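Local coordinates for fibronectin type III domain-containing protein (Simiduia agarivorans, PDB 6P2K) that probably hydrolyses glycosidic bonds, as a GH74 enzyme likely to cut xyloglucan, through the N-terminal beta-propeller part of a longer protein, at residues T77-H82 against N682-R687; D271-G276 against W345-W350; T379-N384 against W390-G395; G597-Q600 against S604-F607. All coordinates share one frame; numbering follows the deposited sequence.

The four contacts follow one principle through a tandem seven-bladed propeller: chemistry changes with the parts being joined. Contact 1, partly buried, spans 600 residues and bridges the N-terminal and C-terminal propellers through a tyrosine ring. Contact 2, also partly buried, ties two consecutive sheets of the N-terminal propeller by a salt-bridge network. Contacts 3 and 4 each hold a hairpin by backbone hydrogen bonds, the first where the two propellers join, the second in the C-terminal propeller. Contact 3 lies beside a second subunit, whereas contact 4 is a surface contact in which two aromatic faces lie over the partner strand in CH-pi contact. Contacts 2 and 4 are farthest apart, with centres about 70 Å distant.

Contact 1. Residues T77-H82 against N682-R687; sequences TLYGLH and NSVGNR
G80 O, gripped by the backbone N and the hydroxyl of T77, closes the turn from which Y79 reaches across to V684. T77 OG1 donates to G80 O over 2.8 Å, in the carbonyl plane and on a lone pair, and H82 ND1 adds a weak third bond. T77 OG1 also accepts from Y79 N at 3.3 Å, an ST turn inside the type I turn T77-G80. With this backbone pinned, a first torsion that swings CG anti to the backbone N (chi1 -159°) sends the Y79 ring toward 682-687. V684 CG1 lies over one face, offset to the rim and only 3.5 Å from Y79 CZ, in a CH-pi contact. S683 CB approaches obliquely, 4.0 Å from Y79 CE2. At the ring edge stands R687 NH2, 4.0 Å from Y79 OH, its guanidinium almost perpendicular to the ring (86°); R687 NH1 makes a weak bond to F131 O, and the F131 ring also meets Y79. Shortening Y79 to an alanine would probably open a gap under V684 CG1 and leave the R687 guanidinium without the ring beside it. No hydrogen bond crosses between the two segments, which belong to different propellers. The polar bonds within 77-82 shape the turn itself, while the two segments meet through van der Waals and CH-pi contact, an interface defined by shape more than by charge.

Contact 2. Residues D271-G276 against W345-W350; sequences DPRSTG and WARGVW
D271 meets R347 in a salt bridge that shows how one carboxylate can serve two arginines. R347 grips OD2 side-on: NE lies 2.7 Å and NH2 2.8 Å from D271 OD2, both on the same face of the carboxylate and both with OD2 in the guanidinium plane. D271 OD1 accepts from R273 N at 2.9 Å, an Asx turn, and from R273 NH1 at 3.0 Å, these two donors coming from opposite faces of its plane. All four bonds depend on the first torsion of D271, which places CG trans to N (chi1 -174°) and carries the carboxylate across to R347. Two of these nitrogens have second partners, R347 NH2 at E294 and R273 NH1 at T339 O; of the others, R347 NH1 bonds Y369 OH and R273 NH2 donates to a water 3.1 Å away. That water donates to W345 O at 2.8 Å. The two guanidinium planes are nearly perpendicular (87°), and R273 lays one face on the aliphatic chain of R347, with R273 NE 3.5 Å from R347 CG. The loop after strand 265-270 is thereby tied to the start of strand 348-351 in the next sheet. D271, shared by both arginines, and E294 beside R347 probably offset the two neighbouring positive charges, which in turn are likely to keep D271 deprotonated.

Contact 3. Residues T379-N384 against W390-G395; sequences TSQTVN and WPTYKG
T379 and T392 meet where one strand of a beta hairpin serves two partners: strand 388-395 pairs antiparallel with 381-385 and, beyond a corner at S380, with 376-379. Backbone hydrogen bonds form the frame. V383 and W390 are a hydrogen-bonded pair, with W390 N 2.7 Å from V383 O; T392 N then donates to Q381 O at 3.1 Å from above the carbonyl plane, and T379 N reaches T392 O at 2.9 Å. T382 and P391 form the non-hydrogen-bonded pair between them, where P391 CA makes a CA-H...O contact of 3.1 Å with Q381 O. Side-chain hydroxyls reinforce the corner. T379 OG1 donates to T392 OG1 over 2.7 Å and accepts from Q381 N at 3.1 Å, an ST turn, while T392 OG1 has a further bond to S431 OG. A valine in place of T379 would probably leave T392 OG1 without its donor across the hairpin and Q381 N without its acceptor, freeing the corner to shift. Apolar contact is lighter: V383 CG2 and T392 CG2 touch at 3.9 Å, their side chains crossing at about a right angle. Outside the hairpin, a second subunit packs E550 on S380 and Q381, and K503 of that subunit lies on T382. The W390 indole turns its edge to the paired strand, its NE1 bonding W385 O and its CD1 lying 3.4 Å from V383 O.

Contact 4. Residues G597-Q600 against S604-F607; sequences GEQQ and SWTF
A beta hairpin, strands 593-599 and 605-615, brings G597 against F607 and Q599 against W605 near its turn. E598 and T606 form the hydrogen-bonded pair, with E598 N 2.9 Å from T606 O and T606 N 3.0 Å from E598 O. Closer to the turn, Q600 N donates almost straight (168°) to S604 O at 2.7 Å. The face carrying W605 and F607 illustrates how a ring can roof the opposite strand. G597 CA lies 3.4 Å from the centroid of the F607 ring, over its centre, and a CB on this residue would run into that ring. Q599 does likewise with its side chain: CB sits 3.5 Å from the centroid of the W605 six-membered ring. The extended Q599 chain then carries its amide along the indole at 28° to the ring plane, where NE2 makes a weak bond to G603 O. The F607 side chain lies about 10 Å from the zinc ion bound by E559, D562 and D566, and its ring also meets that of Y558. Both aromatic side chains touch V583 of strand 582-588 and I557 of strand 555-559, and on strand 532-536 W605 packs against M535 and F607 against M533.

Contact 1. Residues T77-H82 against N682-R687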
loop_
_atom_site.group_PDB
_atom_site.type_symbol
_atom_site.label_atom_id
_atom_site.label_comp_id
_atom_site.label_asym_id
_atom_site.label_seq_id
_atom_site.Cartn_x
_atom_site.Cartn_y
_atom_site.Cartn_z
ATOM N N THR B 77 -57.230 -4.898 17.859
ATOM C CA THR B 77 -56.255 -3.879 18.231
ATOM C C THR B 77 -56.355 -3.574 19.722
ATOM O O THR B 77 -57.207 -4.101 20.441
ATOM C CB THR B 77 -56.451 -2.590 17.426
ATOM O OG1 THR B 77 -57.633 -1.917 17.877
ATOM C CG2 THR B 77 -56.575 -2.892 15.946
ATOM N N LEU B 78 -55.462 -2.691 20.173
ATOM C CA LEU B 78 -55.441 -2.294 21.575
ATOM C C LEU B 78 -56.717 -1.565 21.971
ATOM O O LEU B 78 -57.091 -1.568 23.149
ATOM C CB LEU B 78 -54.214 -1.422 21.843
ATOM C CG LEU B 78 -53.929 -0.965 23.275
ATOM C CD1 LEU B 78 -53.725 -2.159 24.197
ATOM C CD2 LEU B 78 -52.720 -0.041 23.309
ATOM N N TYR B 79 -57.402 -0.943 21.011
ATOM C CA TYR B 79 -58.640 -0.228 21.293
ATOM C C TYR B 79 -59.886 -0.995 20.864
ATOM O O TYR B 79 -60.996 -0.469 20.987
ATOM C CB TYR B 79 -58.629 1.152 20.631
ATOM C CG TYR B 79 -59.609 2.122 21.261
ATOM C CD1 TYR B 79 -59.432 2.568 22.564
ATOM C CD2 TYR B 79 -60.718 2.579 20.560
ATOM C CE1 TYR B 79 -60.328 3.450 23.151
ATOM C CE2 TYR B 79 -61.622 3.462 21.140
ATOM C CZ TYR B 79 -61.420 3.893 22.436
ATOM O OH TYR B 79 -62.307 4.770 23.020
ATOM N N GLY B 80 -59.741 -2.218 20.370
ATOM C CA GLY B 80 -60.888 -3.054 20.102
ATOM C C GLY B 80 -60.882 -3.623 18.702
ATOM O O GLY B 80 -60.004 -3.351 17.884
ATOM N N LEU B 81 -61.904 -4.429 18.434
ATOM C CA LEU B 81 -62.031 -5.112 17.156
ATOM C C LEU B 81 -62.448 -4.138 16.059
ATOM O O LEU B 81 -63.255 -3.232 16.283
ATOM C CB LEU B 81 -63.058 -6.240 17.278
ATOM C CG LEU B 81 -63.058 -7.401 16.284
ATOM C CD1 LEU B 81 -61.807 -8.245 16.437
ATOM C CD2 LEU B 81 -64.301 -8.243 16.504
ATOM N N HIS B 82 -61.880 -4.325 14.871
ATOM C CA HIS B 82 -62.317 -3.643 13.663
ATOM C C HIS B 82 -62.865 -4.673 12.683
ATOM O O HIS B 82 -62.492 -5.848 12.717
ATOM C CB HIS B 82 -61.172 -2.863 12.996
ATOM C CG HIS B 82 -60.636 -1.736 13.824
ATOM N ND1 HIS B 82 -60.042 -1.931 15.052
ATOM C CD2 HIS B 82 -60.591 -0.403 13.591
ATOM C CE1 HIS B 82 -59.660 -0.766 15.544
ATOM N NE2 HIS B 82 -59.980 0.178 14.676
ATOM N N ASN B 682 -63.606 10.664 16.340
ATOM C CA ASN B 682 -64.835 10.496 17.104
ATOM C C ASN B 682 -64.690 9.480 18.228
ATOM O O ASN B 682 -65.490 9.502 19.170
ATOM C CB ASN B 682 -65.977 10.098 16.171
ATOM C CG ASN B 682 -66.505 11.272 15.373
ATOM O OD1 ASN B 682 -66.688 12.370 15.905
ATOM N ND2 ASN B 682 -66.748 11.051 14.087
ATOM N N SER B 683 -63.688 8.601 18.161
ATOM C CA SER B 683 -63.491 7.595 19.197
ATOM C C SER B 683 -62.547 8.073 20.295
ATOM O O SER B 683 -62.868 7.966 21.482
ATOM C CB SER B 683 -62.960 6.294 18.584
ATOM O OG SER B 683 -63.876 5.755 17.646
ATOM N N VAL B 684 -61.384 8.609 19.920
ATOM C CA VAL B 684 -60.340 8.908 20.892
ATOM C C VAL B 684 -59.871 10.352 20.772
ATOM O O VAL B 684 -58.900 10.749 21.427
ATOM C CB VAL B 684 -59.155 7.940 20.730
ATOM C CG1 VAL B 684 -59.566 6.533 21.127
ATOM C CG2 VAL B 684 -58.651 7.964 19.300
ATOM N N GLY B 685 -60.550 11.146 19.943
ATOM C CA GLY B 685 -60.155 12.537 19.785
ATOM C C GLY B 685 -60.214 13.327 21.077
ATOM O O GLY B 685 -59.479 14.306 21.247
ATOM N N ASN B 686 -61.077 12.914 22.008
ATOM C CA ASN B 686 -61.166 13.571 23.306
ATOM C C ASN B 686 -59.917 13.366 24.152
ATOM O O ASN B 686 -59.721 14.100 25.127
ATOM C CB ASN B 686 -62.391 13.058 24.056
ATOM C CG ASN B 686 -62.499 11.553 24.014
ATOM O OD1 ASN B 686 -63.028 10.987 23.057
ATOM N ND2 ASN B 686 -61.985 10.893 25.043
ATOM N N ARG B 687 -59.076 12.388 23.812
ATOM C CA ARG B 687 -57.816 12.182 24.514
ATOM C C ARG B 687 -56.627 12.839 23.830
ATOM O O ARG B 687 -55.571 12.971 24.457
ATOM C CB ARG B 687 -57.509 10.685 24.657
ATOM C CG ARG B 687 -58.712 9.774 24.770
ATOM C CD ARG B 687 -58.270 8.432 25.322
ATOM N NE ARG B 687 -59.367 7.479 25.435
ATOM C CZ ARG B 687 -59.507 6.625 26.443
ATOM N NH1 ARG B 687 -58.619 6.614 27.431
ATOM N NH2 ARG B 687 -60.535 5.789 26.470
#

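Contact 2. Residues D271-G276 against W345-W350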
loop_
_atom_site.group_PDB
_atom_site.type_symbol
_atom_site.label_atom_id
_atom_site.label_comp_id
_atom_site.label_asym_id
_atom_site.label_seq_id
_atom_site.Cartn_x
_atom_site.Cartn_y
_atom_site.Cartn_z
ATOM N N ASP B 271 -50.429 -28.827 13.377
ATOM C CA ASP B 271 -50.604 -28.826 11.931
ATOM C C ASP B 271 -52.010 -29.307 11.589
ATOM O O ASP B 271 -52.382 -30.427 11.977
ATOM C CB ASP B 271 -49.543 -29.728 11.288
ATOM C CG ASP B 271 -49.544 -29.670 9.761
ATOM O OD1 ASP B 271 -50.458 -29.069 9.159
ATOM O OD2 ASP B 271 -48.610 -30.239 9.155
ATOM N N PRO B 272 -52.821 -28.510 10.886
ATOM C CA PRO B 272 -54.164 -28.979 10.510
ATOM C C PRO B 272 -54.140 -30.214 9.631
ATOM O O PRO B 272 -55.193 -30.832 9.434
ATOM C CB PRO B 272 -54.766 -27.777 9.770
ATOM C CG PRO B 272 -53.586 -26.994 9.297
ATOM C CD PRO B 272 -52.547 -27.158 10.368
ATOM N N ARG B 273 -52.976 -30.588 9.099
ATOM C CA ARG B 273 -52.841 -31.814 8.329
ATOM C C ARG B 273 -52.795 -33.056 9.210
ATOM O O ARG B 273 -53.041 -34.161 8.712
ATOM C CB ARG B 273 -51.580 -31.741 7.464
ATOM C CG ARG B 273 -51.679 -30.721 6.342
ATOM C CD ARG B 273 -50.322 -30.161 5.949
ATOM N NE ARG B 273 -50.451 -29.053 5.003
ATOM C CZ ARG B 273 -50.687 -27.790 5.349
ATOM N NH1 ARG B 273 -50.813 -27.457 6.627
ATOM N NH2 ARG B 273 -50.794 -26.854 4.415
ATOM N N SER B 274 -52.490 -32.903 10.501
ATOM C CA SER B 274 -52.386 -34.039 11.420
ATOM C C SER B 274 -53.786 -34.479 11.847
ATOM O O SER B 274 -54.226 -34.286 12.982
ATOM C CB SER B 274 -51.523 -33.678 12.620
ATOM O OG SER B 274 -50.256 -33.199 12.206
ATOM N N THR B 275 -54.488 -35.102 10.902
ATOM C CA THR B 275 -55.861 -35.541 11.118
ATOM C C THR B 275 -55.963 -36.906 11.787
ATOM O O THR B 275 -57.063 -37.295 12.193
ATOM C CB THR B 275 -56.615 -35.578 9.787
ATOM O OG1 THR B 275 -55.865 -36.349 8.838
ATOM C CG2 THR B 275 -56.807 -34.171 9.247
ATOM N N GLY B 276 -54.863 -37.634 11.913
ATOM C CA GLY B 276 -54.849 -38.948 12.544
ATOM C C GLY B 276 -54.363 -38.893 13.976
ATOM O O GLY B 276 -54.705 -37.980 14.734
ATOM N N TRP B 345 -53.188 -23.661 -0.785
ATOM C CA TRP B 345 -51.924 -23.454 -0.094
ATOM C C TRP B 345 -51.087 -24.723 -0.127
ATOM O O TRP B 345 -51.612 -25.834 -0.018
ATOM C CB TRP B 345 -52.170 -23.051 1.360
ATOM C CG TRP B 345 -52.476 -21.600 1.581
ATOM C CD1 TRP B 345 -53.711 -21.034 1.707
ATOM C CD2 TRP B 345 -51.529 -20.533 1.734
ATOM N NE1 TRP B 345 -53.594 -19.680 1.916
ATOM C CE2 TRP B 345 -52.265 -19.347 1.938
ATOM C CE3 TRP B 345 -50.132 -20.464 1.709
ATOM C CZ2 TRP B 345 -51.649 -18.106 2.116
ATOM C CZ3 TRP B 345 -49.522 -19.231 1.889
ATOM C CH2 TRP B 345 -50.282 -18.070 2.087
ATOM N N ALA B 346 -49.779 -24.557 -0.290
ATOM C CA ALA B 346 -48.862 -25.647 -0.006
ATOM C C ALA B 346 -48.533 -25.655 1.485
ATOM O O ALA B 346 -48.869 -24.725 2.223
ATOM C CB ALA B 346 -47.592 -25.520 -0.847
ATOM N N ARG B 347 -47.881 -26.722 1.939
ATOM C CA ARG B 347 -47.499 -26.808 3.342
ATOM C C ARG B 347 -46.291 -25.920 3.606
ATOM O O ARG B 347 -45.264 -26.033 2.928
ATOM C CB ARG B 347 -47.191 -28.248 3.749
ATOM C CG ARG B 347 -47.032 -28.405 5.256
ATOM C CD ARG B 347 -46.728 -29.835 5.674
ATOM N NE ARG B 347 -46.772 -29.982 7.128
ATOM C CZ ARG B 347 -45.705 -29.934 7.922
ATOM N NH1 ARG B 347 -44.499 -29.746 7.405
ATOM N NH2 ARG B 347 -45.843 -30.075 9.235
ATOM N N GLY B 348 -46.417 -25.036 4.592
ATOM C CA GLY B 348 -45.334 -24.140 4.940
ATOM C C GLY B 348 -45.527 -23.583 6.333
ATOM O O GLY B 348 -46.499 -23.896 7.023
ATOM N N VAL B 349 -44.576 -22.743 6.741
ATOM C CA VAL B 349 -44.581 -22.123 8.061
ATOM C C VAL B 349 -44.272 -20.640 7.903
ATOM O O VAL B 349 -43.316 -20.271 7.211
ATOM C CB VAL B 349 -43.563 -22.782 9.014
ATOM C CG1 VAL B 349 -43.460 -21.994 10.312
ATOM C CG2 VAL B 349 -43.946 -24.232 9.299
ATOM N N TRP B 350 -45.081 -19.797 8.540
ATOM C CA TRP B 350 -44.823 -18.367 8.643
ATOM C C TRP B 350 -44.304 -18.062 10.043
ATOM O O TRP B 350 -44.922 -18.471 11.032
ATOM C CB TRP B 350 -46.095 -17.563 8.368
ATOM C CG TRP B 350 -46.283 -17.185 6.932
ATOM C CD1 TRP B 350 -47.148 -17.753 6.038
ATOM C CD2 TRP B 350 -45.592 -16.152 6.221
ATOM N NE1 TRP B 350 -47.035 -17.136 4.817
ATOM C CE2 TRP B 350 -46.086 -16.150 4.902
ATOM C CE3 TRP B 350 -44.597 -15.231 6.571
ATOM C CZ2 TRP B 350 -45.622 -15.261 3.933
ATOM C CZ3 TRP B 350 -44.139 -14.349 5.607
ATOM C CH2 TRP B 350 -44.651 -14.371 4.305
HETATM O O HOH W 1 -51.662 -28.058 1.663
#

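Contact 3. Residues T379-N384 against W390-G395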
loop_
_atom_site.group_PDB
_atom_site.type_symbol
_atom_site.label_atom_id
_atom_site.label_comp_id
_atom_site.label_asym_id
_atom_site.label_seq_id
_atom_site.Cartn_x
_atom_site.Cartn_y
_atom_site.Cartn_z
ATOM N N THR B 379 -29.743 -6.474 -2.890
ATOM C CA THR B 379 -29.292 -5.875 -4.137
ATOM C C THR B 379 -27.927 -6.439 -4.510
ATOM O O THR B 379 -27.371 -7.306 -3.831
ATOM C CB THR B 379 -29.224 -4.350 -4.032
ATOM O OG1 THR B 379 -27.982 -3.969 -3.426
ATOM C CG2 THR B 379 -30.378 -3.818 -3.204
ATOM N N SER B 380 -27.378 -5.914 -5.602
ATOM C CA SER B 380 -26.077 -6.353 -6.079
ATOM C C SER B 380 -24.920 -5.628 -5.404
ATOM O O SER B 380 -23.764 -5.997 -5.640
ATOM C CB SER B 380 -25.999 -6.172 -7.596
ATOM O OG SER B 380 -26.080 -4.803 -7.951
ATOM N N GLN B 381 -25.191 -4.617 -4.581
ATOM C CA GLN B 381 -24.141 -3.961 -3.813
ATOM C C GLN B 381 -23.787 -4.792 -2.586
ATOM O O GLN B 381 -24.649 -5.429 -1.978
ATOM C CB GLN B 381 -24.582 -2.568 -3.363
ATOM C CG GLN B 381 -25.121 -1.671 -4.460
ATOM C CD GLN B 381 -26.059 -0.605 -3.912
ATOM O OE1 GLN B 381 -27.194 -0.462 -4.371
ATOM N NE2 GLN B 381 -25.589 0.140 -2.915
ATOM N N THR B 382 -22.508 -4.770 -2.210
ATOM C CA THR B 382 -22.037 -5.553 -1.078
ATOM C C THR B 382 -21.321 -4.671 -0.065
ATOM O O THR B 382 -20.735 -3.639 -0.406
ATOM C CB THR B 382 -21.087 -6.682 -1.504
ATOM O OG1 THR B 382 -20.191 -6.200 -2.510
ATOM C CG2 THR B 382 -21.880 -7.860 -2.048
ATOM N N VAL B 383 -21.377 -5.111 1.187
ATOM C CA VAL B 383 -20.668 -4.502 2.303
ATOM C C VAL B 383 -19.754 -5.570 2.887
ATOM O O VAL B 383 -20.227 -6.628 3.320
ATOM C CB VAL B 383 -21.638 -3.971 3.370
ATOM C CG1 VAL B 383 -20.871 -3.428 4.574
ATOM C CG2 VAL B 383 -22.553 -2.911 2.775
ATOM N N ASN B 384 -18.453 -5.302 2.891
ATOM C CA ASN B 384 -17.487 -6.228 3.471
ATOM C C ASN B 384 -17.438 -6.011 4.978
ATOM O O ASN B 384 -17.131 -4.907 5.439
ATOM C CB ASN B 384 -16.108 -6.016 2.846
ATOM C CG ASN B 384 -15.185 -7.206 3.038
ATOM O OD1 ASN B 384 -15.323 -7.970 3.993
ATOM N ND2 ASN B 384 -14.234 -7.367 2.126
ATOM N N TRP B 390 -21.699 -8.764 2.629
ATOM C CA TRP B 390 -23.137 -8.729 2.865
ATOM C C TRP B 390 -23.805 -7.801 1.871
ATOM O O TRP B 390 -23.331 -6.672 1.676
ATOM C CB TRP B 390 -23.438 -8.252 4.283
ATOM C CG TRP B 390 -22.644 -8.963 5.326
ATOM C CD1 TRP B 390 -21.404 -8.626 5.789
ATOM C CD2 TRP B 390 -23.029 -10.145 6.034
ATOM N NE1 TRP B 390 -20.996 -9.524 6.745
ATOM C CE2 TRP B 390 -21.975 -10.466 6.915
ATOM C CE3 TRP B 390 -24.163 -10.962 6.011
ATOM C CZ2 TRP B 390 -22.022 -11.568 7.762
ATOM C CZ3 TRP B 390 -24.206 -12.062 6.852
ATOM C CH2 TRP B 390 -23.143 -12.354 7.716
ATOM N N PRO B 391 -24.896 -8.219 1.241
ATOM C CA PRO B 391 -25.616 -7.318 0.344
ATOM C C PRO B 391 -26.263 -6.183 1.121
ATOM O O PRO B 391 -26.504 -6.275 2.327
ATOM C CB PRO B 391 -26.680 -8.216 -0.302
ATOM C CG PRO B 391 -26.354 -9.623 0.132
ATOM C CD PRO B 391 -25.588 -9.508 1.401
ATOM N N THR B 392 -26.530 -5.091 0.411
ATOM C CA THR B 392 -27.478 -4.122 0.928
ATOM C C THR B 392 -28.893 -4.593 0.605
ATOM O O THR B 392 -29.108 -5.410 -0.293
ATOM C CB THR B 392 -27.227 -2.731 0.343
ATOM O OG1 THR B 392 -27.443 -2.760 -1.075
ATOM C CG2 THR B 392 -25.800 -2.278 0.632
ATOM N N TYR B 393 -29.864 -4.076 1.353
ATOM C CA TYR B 393 -31.231 -4.576 1.275
ATOM C C TYR B 393 -32.210 -3.422 1.132
ATOM O O TYR B 393 -32.110 -2.422 1.851
ATOM C CB TYR B 393 -31.581 -5.410 2.512
ATOM C CG TYR B 393 -30.905 -6.759 2.543
ATOM C CD1 TYR B 393 -29.614 -6.904 3.041
ATOM C CD2 TYR B 393 -31.554 -7.889 2.065
ATOM C CE1 TYR B 393 -28.992 -8.140 3.062
ATOM C CE2 TYR B 393 -30.943 -9.126 2.083
ATOM C CZ TYR B 393 -29.664 -9.249 2.582
ATOM O OH TYR B 393 -29.058 -10.486 2.600
ATOM N N LYS B 394 -33.162 -3.571 0.215
ATOM C CA LYS B 394 -34.267 -2.636 0.076
ATOM C C LYS B 394 -35.547 -3.273 0.605
ATOM O O LYS B 394 -35.729 -4.491 0.536
ATOM C CB LYS B 394 -34.449 -2.201 -1.383
ATOM C CG LYS B 394 -34.841 -3.313 -2.341
ATOM C CD LYS B 394 -34.948 -2.779 -3.760
ATOM C CE LYS B 394 -35.366 -3.866 -4.728
ATOM N NZ LYS B 394 -35.343 -3.373 -6.133
ATOM N N GLY B 395 -36.432 -2.435 1.137
ATOM C CA GLY B 395 -37.628 -2.939 1.777
ATOM C C GLY B 395 -38.610 -3.563 0.802
ATOM O O GLY B 395 -38.622 -3.283 -0.398
#

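Contact 4. Residues G597-Q600 against S604-F607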
loop_
_atom_site.group_PDB
_atom_site.type_symbol
_atom_site.label_atom_id
_atom_site.label_comp_id
_atom_site.label_asym_id
_atom_site.label_seq_id
_atom_site.Cartn_x
_atom_site.Cartn_y
_atom_site.Cartn_z
ATOM N N GLY B 597 -26.063 30.639 23.455
ATOM C CA GLY B 597 -24.685 30.791 23.895
ATOM C C GLY B 597 -23.921 31.678 22.928
ATOM O O GLY B 597 -24.109 31.589 21.711
ATOM N N GLU B 598 -23.060 32.532 23.479
ATOM C CA GLU B 598 -22.273 33.468 22.688
ATOM C C GLU B 598 -20.823 33.401 23.138
ATOM O O GLU B 598 -20.525 33.629 24.316
ATOM C CB GLU B 598 -22.812 34.895 22.826
ATOM C CG GLU B 598 -22.098 35.908 21.952
ATOM C CD GLU B 598 -22.608 37.319 22.169
ATOM O OE1 GLU B 598 -21.988 38.067 22.956
ATOM O OE2 GLU B 598 -23.636 37.674 21.557
ATOM N N GLN B 599 -19.927 33.096 22.203
ATOM C CA GLN B 599 -18.502 33.074 22.493
ATOM C C GLN B 599 -17.953 34.493 22.522
ATOM O O GLN B 599 -18.275 35.313 21.659
ATOM C CB GLN B 599 -17.761 32.241 21.447
ATOM C CG GLN B 599 -16.288 32.039 21.737
ATOM C CD GLN B 599 -15.650 31.032 20.798
ATOM O OE1 GLN B 599 -15.979 30.976 19.613
ATOM N NE2 GLN B 599 -14.736 30.225 21.326
ATOM N N GLN B 600 -17.123 34.781 23.522
ATOM C CA GLN B 600 -16.572 36.110 23.725
ATOM C C GLN B 600 -15.191 36.219 23.079
ATOM O O GLN B 600 -14.716 35.304 22.399
ATOM C CB GLN B 600 -16.512 36.435 25.220
ATOM C CG GLN B 600 -17.820 36.234 25.961
ATOM C CD GLN B 600 -18.952 37.057 25.382
ATOM O OE1 GLN B 600 -20.071 36.568 25.228
ATOM N NE2 GLN B 600 -18.668 38.314 25.056
ATOM N N SER B 604 -14.120 32.433 26.065
ATOM C CA SER B 604 -15.146 31.913 26.952
ATOM C C SER B 604 -16.529 32.131 26.345
ATOM O O SER B 604 -16.712 32.924 25.417
ATOM C CB SER B 604 -15.064 32.574 28.329
ATOM O OG SER B 604 -15.396 33.951 28.258
ATOM N N TRP B 605 -17.508 31.408 26.880
ATOM C CA TRP B 605 -18.884 31.457 26.408
ATOM C C TRP B 605 -19.799 31.930 27.527
ATOM O O TRP B 605 -19.589 31.593 28.695
ATOM C CB TRP B 605 -19.353 30.080 25.924
ATOM C CG TRP B 605 -18.667 29.576 24.688
ATOM C CD1 TRP B 605 -17.385 29.113 24.589
ATOM C CD2 TRP B 605 -19.235 29.463 23.378
ATOM N NE1 TRP B 605 -17.119 28.729 23.297
ATOM C CE2 TRP B 605 -18.240 28.929 22.534
ATOM C CE3 TRP B 605 -20.490 29.761 22.837
ATOM C CZ2 TRP B 605 -18.460 28.688 21.179
ATOM C CZ3 TRP B 605 -20.706 29.524 21.486
ATOM C CH2 TRP B 605 -19.695 28.994 20.675
ATOM N N THR B 606 -20.817 32.708 27.166
ATOM C CA THR B 606 -21.896 33.061 28.080
ATOM C C THR B 606 -23.205 32.547 27.500
ATOM O O THR B 606 -23.518 32.811 26.334
ATOM C CB THR B 606 -21.971 34.576 28.318
ATOM O OG1 THR B 606 -22.158 35.259 27.071
ATOM C CG2 THR B 606 -20.699 35.078 28.984
ATOM N N PHE B 607 -23.956 31.803 28.310
ATOM C CA PHE B 607 -25.212 31.197 27.896
ATOM C C PHE B 607 -26.355 31.771 28.716
ATOM O O PHE B 607 -26.188 32.093 29.898
ATOM C CB PHE B 607 -25.192 29.675 28.072
ATOM C CG PHE B 607 -24.504 28.940 26.959
ATOM C CD1 PHE B 607 -23.124 28.969 26.839
ATOM C CD2 PHE B 607 -25.238 28.207 26.042
ATOM C CE1 PHE B 607 -22.489 28.291 25.813
ATOM C CE2 PHE B 607 -24.607 27.522 25.013
ATOM C CZ PHE B 607 -23.231 27.566 24.901
#